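PDB 3NRV: putative transcriptional regulator (MarR/EmrR family) from Acinetobacter sp. ADP1, which probably binds DNA and regulates transcription as a dimeric winged-helix protein of the MarR family. Local coordinates for residues F36-T41 with K81-V86; R44-L49 with E106-A111. All coordinates share one frame; numbering follows the deposited sequence. Where two conformers were deposited one is given.

Contact 1: F36-T41 with K81-V86; sequences FGIGMT and KKYIEV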
# COMPACT_ATOMS: atom_id res chain seq x y z
N PHE C 36 -11.67 13.24 -6.91
CA PHE C 36 -10.62 13.98 -7.61
C PHE C 36 -10.30 13.40 -8.95
O PHE C 36 -9.47 13.93 -9.67
CB PHE C 36 -9.32 14.07 -6.76
CG PHE C 36 -9.48 14.92 -5.55
CD1 PHE C 36 -9.57 16.30 -5.68
CD2 PHE C 36 -9.63 14.35 -4.30
CE1 PHE C 36 -9.77 17.09 -4.58
CE2 PHE C 36 -9.84 15.14 -3.20
CZ PHE C 36 -9.91 16.52 -3.33
N GLY C 37 -10.94 12.29 -9.28
CA GLY C 37 -10.69 11.65 -10.55
C GLY C 37 -9.32 11.01 -10.72
O GLY C 37 -8.88 10.81 -11.85
N ILE C 38 -8.64 10.69 -9.62
CA ILE C 38 -7.36 9.97 -9.72
C ILE C 38 -7.41 8.76 -8.79
O ILE C 38 -8.18 8.74 -7.84
CB ILE C 38 -6.18 10.87 -9.30
CG1 ILE C 38 -6.44 11.46 -7.90
CG2 ILE C 38 -5.99 12.00 -10.29
CD1 ILE C 38 -5.23 12.14 -7.28
N GLY C 39 -6.59 7.75 -9.05
CA GLY C 39 -6.51 6.60 -8.16
C GLY C 39 -5.63 6.86 -6.95
O GLY C 39 -4.95 7.89 -6.87
N MSE C 40 -5.65 5.93 -6.00
CA MSE C 40 -4.87 6.06 -4.76
C MSE C 40 -3.37 6.10 -5.08
O MSE C 40 -2.60 6.86 -4.50
CB MSE C 40 -5.20 4.86 -3.84
CG MSE C 40 -4.23 4.67 -2.64
SE MSE C 40 -4.30 6.36 -1.60
CE MSE C 40 -3.73 5.72 0.15
N THR C 41 -2.95 5.27 -6.02
CA THR C 41 -1.52 5.22 -6.35
C THR C 41 -1.05 6.51 -7.04
O THR C 41 0.04 7.01 -6.76
CB THR C 41 -1.17 3.97 -7.16
OG1 THR C 41 -1.43 2.81 -6.34
CG2 THR C 41 0.30 3.99 -7.57
N LYS C 81 -2.07 12.60 -18.24
CA LYS C 81 -3.12 13.43 -17.64
C LYS C 81 -2.64 14.85 -17.37
O LYS C 81 -3.41 15.70 -16.89
CB LYS C 81 -3.62 12.81 -16.34
CG LYS C 81 -4.39 11.51 -16.54
CD LYS C 81 -4.75 10.89 -15.19
CE LYS C 81 -5.30 9.48 -15.36
NZ LYS C 81 -6.09 9.09 -14.15
N LYS C 82 -1.37 15.10 -17.68
CA LYS C 82 -0.75 16.42 -17.59
C LYS C 82 -0.58 16.91 -16.16
O LYS C 82 -0.52 18.13 -15.91
CB LYS C 82 -1.51 17.45 -18.44
CG LYS C 82 -1.69 17.02 -19.89
CD LYS C 82 -2.14 18.18 -20.76
CE LYS C 82 -2.47 17.72 -22.17
NZ LYS C 82 -1.36 16.90 -22.74
N TYR C 83 -0.50 15.96 -15.22
CA TYR C 83 -0.19 16.28 -13.82
C TYR C 83 1.30 16.35 -13.50
O TYR C 83 1.71 16.98 -12.51
CB TYR C 83 -0.82 15.25 -12.89
CG TYR C 83 -2.33 15.35 -12.83
CD1 TYR C 83 -2.94 16.55 -12.48
CD2 TYR C 83 -3.14 14.26 -13.10
CE1 TYR C 83 -4.32 16.66 -12.42
CE2 TYR C 83 -4.54 14.37 -13.03
CZ TYR C 83 -5.11 15.57 -12.69
OH TYR C 83 -6.47 15.71 -12.62
N ILE C 84 2.10 15.64 -14.29
CA ILE C 84 3.55 15.64 -14.08
C ILE C 84 4.25 15.86 -15.40
O ILE C 84 3.65 15.72 -16.47
CB ILE C 84 4.08 14.31 -13.41
CG1 ILE C 84 3.98 13.11 -14.37
CG2 ILE C 84 3.35 14.03 -12.11
CD1 ILE C 84 5.22 12.93 -15.30
N GLU C 85 5.52 16.22 -15.33
CA GLU C 85 6.33 16.30 -16.53
C GLU C 85 7.73 15.81 -16.18
O GLU C 85 8.16 15.92 -15.03
CB GLU C 85 6.39 17.75 -17.04
CG GLU C 85 7.02 18.67 -16.02
CD GLU C 85 6.89 20.16 -16.37
OE1 GLU C 85 6.18 20.51 -17.34
OE2 GLU C 85 7.51 20.98 -15.66
N VAL C 86 8.42 15.25 -17.16
CA VAL C 86 9.78 14.79 -16.96
C VAL C 86 10.70 15.98 -17.10
O VAL C 86 10.64 16.70 -18.08
CB VAL C 86 10.19 13.71 -17.98
CG1 VAL C 86 11.68 13.37 -17.81
CG2 VAL C 86 9.32 12.48 -17.80
O HOH W 1 -8.24 15.96 -10.22

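Contact 2: R44-L49 with E106-A111; sequences RIISVL and ELYEVA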
# COMPACT_ATOMS: atom_id res chain seq x y z
N ARG C 44 -0.62 8.89 -4.14
CA ARG C 44 0.60 8.64 -3.38
C ARG C 44 1.82 9.26 -4.06
O ARG C 44 2.69 9.85 -3.43
CB ARG C 44 0.81 7.12 -3.16
CG ARG C 44 -0.31 6.45 -2.32
CD ARG C 44 -0.06 4.93 -2.14
NE ARG C 44 1.13 4.71 -1.32
CZ ARG C 44 1.85 3.58 -1.30
NH1 ARG C 44 1.51 2.56 -2.08
NH2 ARG C 44 2.91 3.48 -0.50
N ILE C 45 1.87 9.14 -5.38
CA ILE C 45 3.01 9.68 -6.11
C ILE C 45 3.00 11.21 -6.15
O ILE C 45 4.02 11.85 -5.93
CB ILE C 45 3.07 9.09 -7.52
CG1 ILE C 45 3.53 7.63 -7.40
CG2 ILE C 45 4.04 9.88 -8.36
CD1 ILE C 45 3.41 6.83 -8.69
N ILE C 46 1.83 11.79 -6.44
CA ILE C 46 1.68 13.24 -6.42
C ILE C 46 2.14 13.81 -5.08
O ILE C 46 2.87 14.81 -5.01
CB ILE C 46 0.21 13.63 -6.75
CG1 ILE C 46 -0.01 13.50 -8.26
CG2 ILE C 46 -0.11 15.05 -6.29
CD1 ILE C 46 -1.44 13.33 -8.60
N SER C 47 1.75 13.14 -4.00
CA SER C 47 2.10 13.61 -2.67
C SER C 47 3.62 13.53 -2.44
O SER C 47 4.22 14.39 -1.79
CB SER C 47 1.31 12.86 -1.60
OG SER C 47 1.82 13.16 -0.31
N VAL C 48 4.25 12.50 -2.99
CA VAL C 48 5.72 12.40 -2.91
C VAL C 48 6.38 13.53 -3.71
O VAL C 48 7.29 14.18 -3.23
CB VAL C 48 6.28 11.04 -3.38
CG1 VAL C 48 7.82 11.09 -3.51
CG2 VAL C 48 5.87 9.95 -2.41
N LEU C 49 5.89 13.78 -4.92
CA LEU C 49 6.45 14.84 -5.75
C LEU C 49 6.32 16.23 -5.11
O LEU C 49 7.17 17.09 -5.30
CB LEU C 49 5.82 14.82 -7.15
CG LEU C 49 6.03 13.55 -7.98
CD1 LEU C 49 5.33 13.62 -9.29
CD2 LEU C 49 7.53 13.34 -8.21
N GLU C 106 -1.71 22.24 -8.30
CA GLU C 106 -3.07 22.67 -7.91
C GLU C 106 -3.83 21.47 -7.35
O GLU C 106 -4.51 21.57 -6.33
CB GLU C 106 -3.83 23.22 -9.11
CG GLU C 106 -3.31 24.54 -9.66
CD GLU C 106 -3.88 24.83 -11.04
OE1 GLU C 106 -4.46 23.91 -11.64
OE2 GLU C 106 -3.75 25.96 -11.54
N LEU C 107 -3.71 20.33 -8.03
CA LEU C 107 -4.34 19.11 -7.55
C LEU C 107 -3.86 18.80 -6.13
O LEU C 107 -4.66 18.55 -5.21
CB LEU C 107 -4.04 17.94 -8.49
CG LEU C 107 -4.56 16.56 -8.05
CD1 LEU C 107 -6.06 16.62 -7.77
CD2 LEU C 107 -4.24 15.52 -9.10
N TYR C 108 -2.55 18.88 -5.92
CA TYR C 108 -2.02 18.59 -4.59
C TYR C 108 -2.61 19.55 -3.56
O TYR C 108 -2.98 19.15 -2.45
CB TYR C 108 -0.49 18.67 -4.57
CG TYR C 108 0.04 18.42 -3.18
CD1 TYR C 108 0.17 17.13 -2.68
CD2 TYR C 108 0.37 19.49 -2.35
CE1 TYR C 108 0.62 16.90 -1.38
CE2 TYR C 108 0.83 19.28 -1.06
CZ TYR C 108 0.96 17.99 -0.59
OH TYR C 108 1.42 17.81 0.69
N GLU C 109 -2.67 20.82 -3.93
CA GLU C 109 -3.19 21.87 -3.07
C GLU C 109 -4.60 21.50 -2.63
O GLU C 109 -4.90 21.51 -1.44
CB GLU C 109 -3.18 23.20 -3.83
CG GLU C 109 -3.72 24.40 -3.04
CD GLU C 109 -3.79 25.67 -3.90
OE1 GLU C 109 -3.34 25.64 -5.08
OE2 GLU C 109 -4.30 26.69 -3.41
N VAL C 110 -5.47 21.15 -3.57
CA VAL C 110 -6.84 20.81 -3.20
C VAL C 110 -7.03 19.42 -2.58
O VAL C 110 -7.87 19.24 -1.71
CB VAL C 110 -7.87 21.07 -4.36
CG1 VAL C 110 -7.81 22.54 -4.81
CG2 VAL C 110 -7.64 20.12 -5.54
N ALA C 111 -6.27 18.42 -3.03
CA ALA C 111 -6.48 17.05 -2.52
C ALA C 111 -5.79 16.81 -1.18
O ALA C 111 -6.16 15.89 -0.45
CB ALA C 111 -6.02 16.00 -3.54

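Contact 1: F36-T41 with K81-V86
Ile38 and Tyr83 form the tight part of this contact. The CG2 methyl of Ile38 comes obliquely onto one ortho position of the phenol, 3.9 Å from Tyr83 CE2. With CG anti to the carbonyl carbon (chi1 -70°), the tyrosine reaches out toward the turn that follows helix 13-36, and Met103 and Leu107 of helix 102-122 pack against it as well. Helices 40-51, 57-64 and 68-80, followed by antiparallel strands 84-87 and 97-100, make up the winged helix-turn-helix of the MarR family. Its joints lie here: Gly37, with positive phi, follows one helix, Gly39 occupies the N-cap position of helix 40-51, and Lys82 closes helix 68-80 in a Schellman motif just before the wing. The solvent side is looser. Lys81, exposed and extended beyond CG, reaches toward Gly37, yet its NZ stays 4.0 Å from Gly37 O, too far for a hydrogen bond. The ammonium forms a salt bridge with Glu42, whose other carboxylate oxygen accepts a bond from Gly39 N. A water lies 3.0 Å from Tyr83 OH; a bridge through it to Phe36 O is doubtful, since that second distance is implausibly short.

Contact 2: R44-L49 with E106-A111
In Ile46 the ethyl branch lies beside the backbone N (chi1 -78°) and runs on extended to CD1, while CG2 stands anti to that nitrogen; one side chain thus presents two methyls to helix 102-122. Tyr108 answers with CG anti to its own N (chi1 178°), which carries the phenol to Ile46 and on to Ser47. The branches have separate partners. CD1 of Ile46 meets CD2 of Leu107 at 3.6 Å, the side chains lying roughly perpendicular. CG2 packs 4.0 Å from Tyr108 CB and stands at the ring's rim, close to the ring plane, as isoleucine and tyrosine run antiparallel to one another. Further out along the ring, Tyr108 CE1 rests 3.8 Å from Ser47 CA, so the aromatic lies against the helix backbone at Ser47. The axes of segments 44-49 and 106-111 approach to 10.0 Å. Their signed crossing angle is -105°. In MarR proteins the helix equivalent to 40-51 belongs to the winged helix-turn-helix domain and the one equivalent to 102-122 leads into the dimerisation region; the contact therefore joins the two parts. Ile46 also packs on Leu78 of helix 68-80, which follows helix 57-64 in the helix-turn-helix, and Leu107 touches Phe36. The tyrosine hydroxyl extends to the second subunit, where it is in weak hydrogen bonds with Lys6 N and Ile7 N of that chain. Between the two helices the meeting is one of aliphatic carbons and an aromatic ring, without polar pairing across it. Its cohesion probably rests mainly on dispersion and the exclusion of water, aided by fit of shape, while the polar end of Tyr108 is directed to the dimer partner.

Helix 40-51 serves both contacts, its N-terminal approach in contact 1 and its middle in contact 2. Contact 1 is partly buried, an apolar pair bordered by charge and water; in contact 2 all four touching residues are buried, and the chemistry between its segments is apolar. Their centres are about 8 Å apart, and the two contacts touch directly: Tyr83 CE1 reaches Leu107 CD2 at 3.5 Å, and Ile84 CG2 comes equally near Leu49 CD1. Phe36, peripheral to contact 1, packs its CZ on Ala111 CA. The wing and the helical core are thus joined around helices 40-51 and 102-122, with the second subunit touching the segments of both contacts.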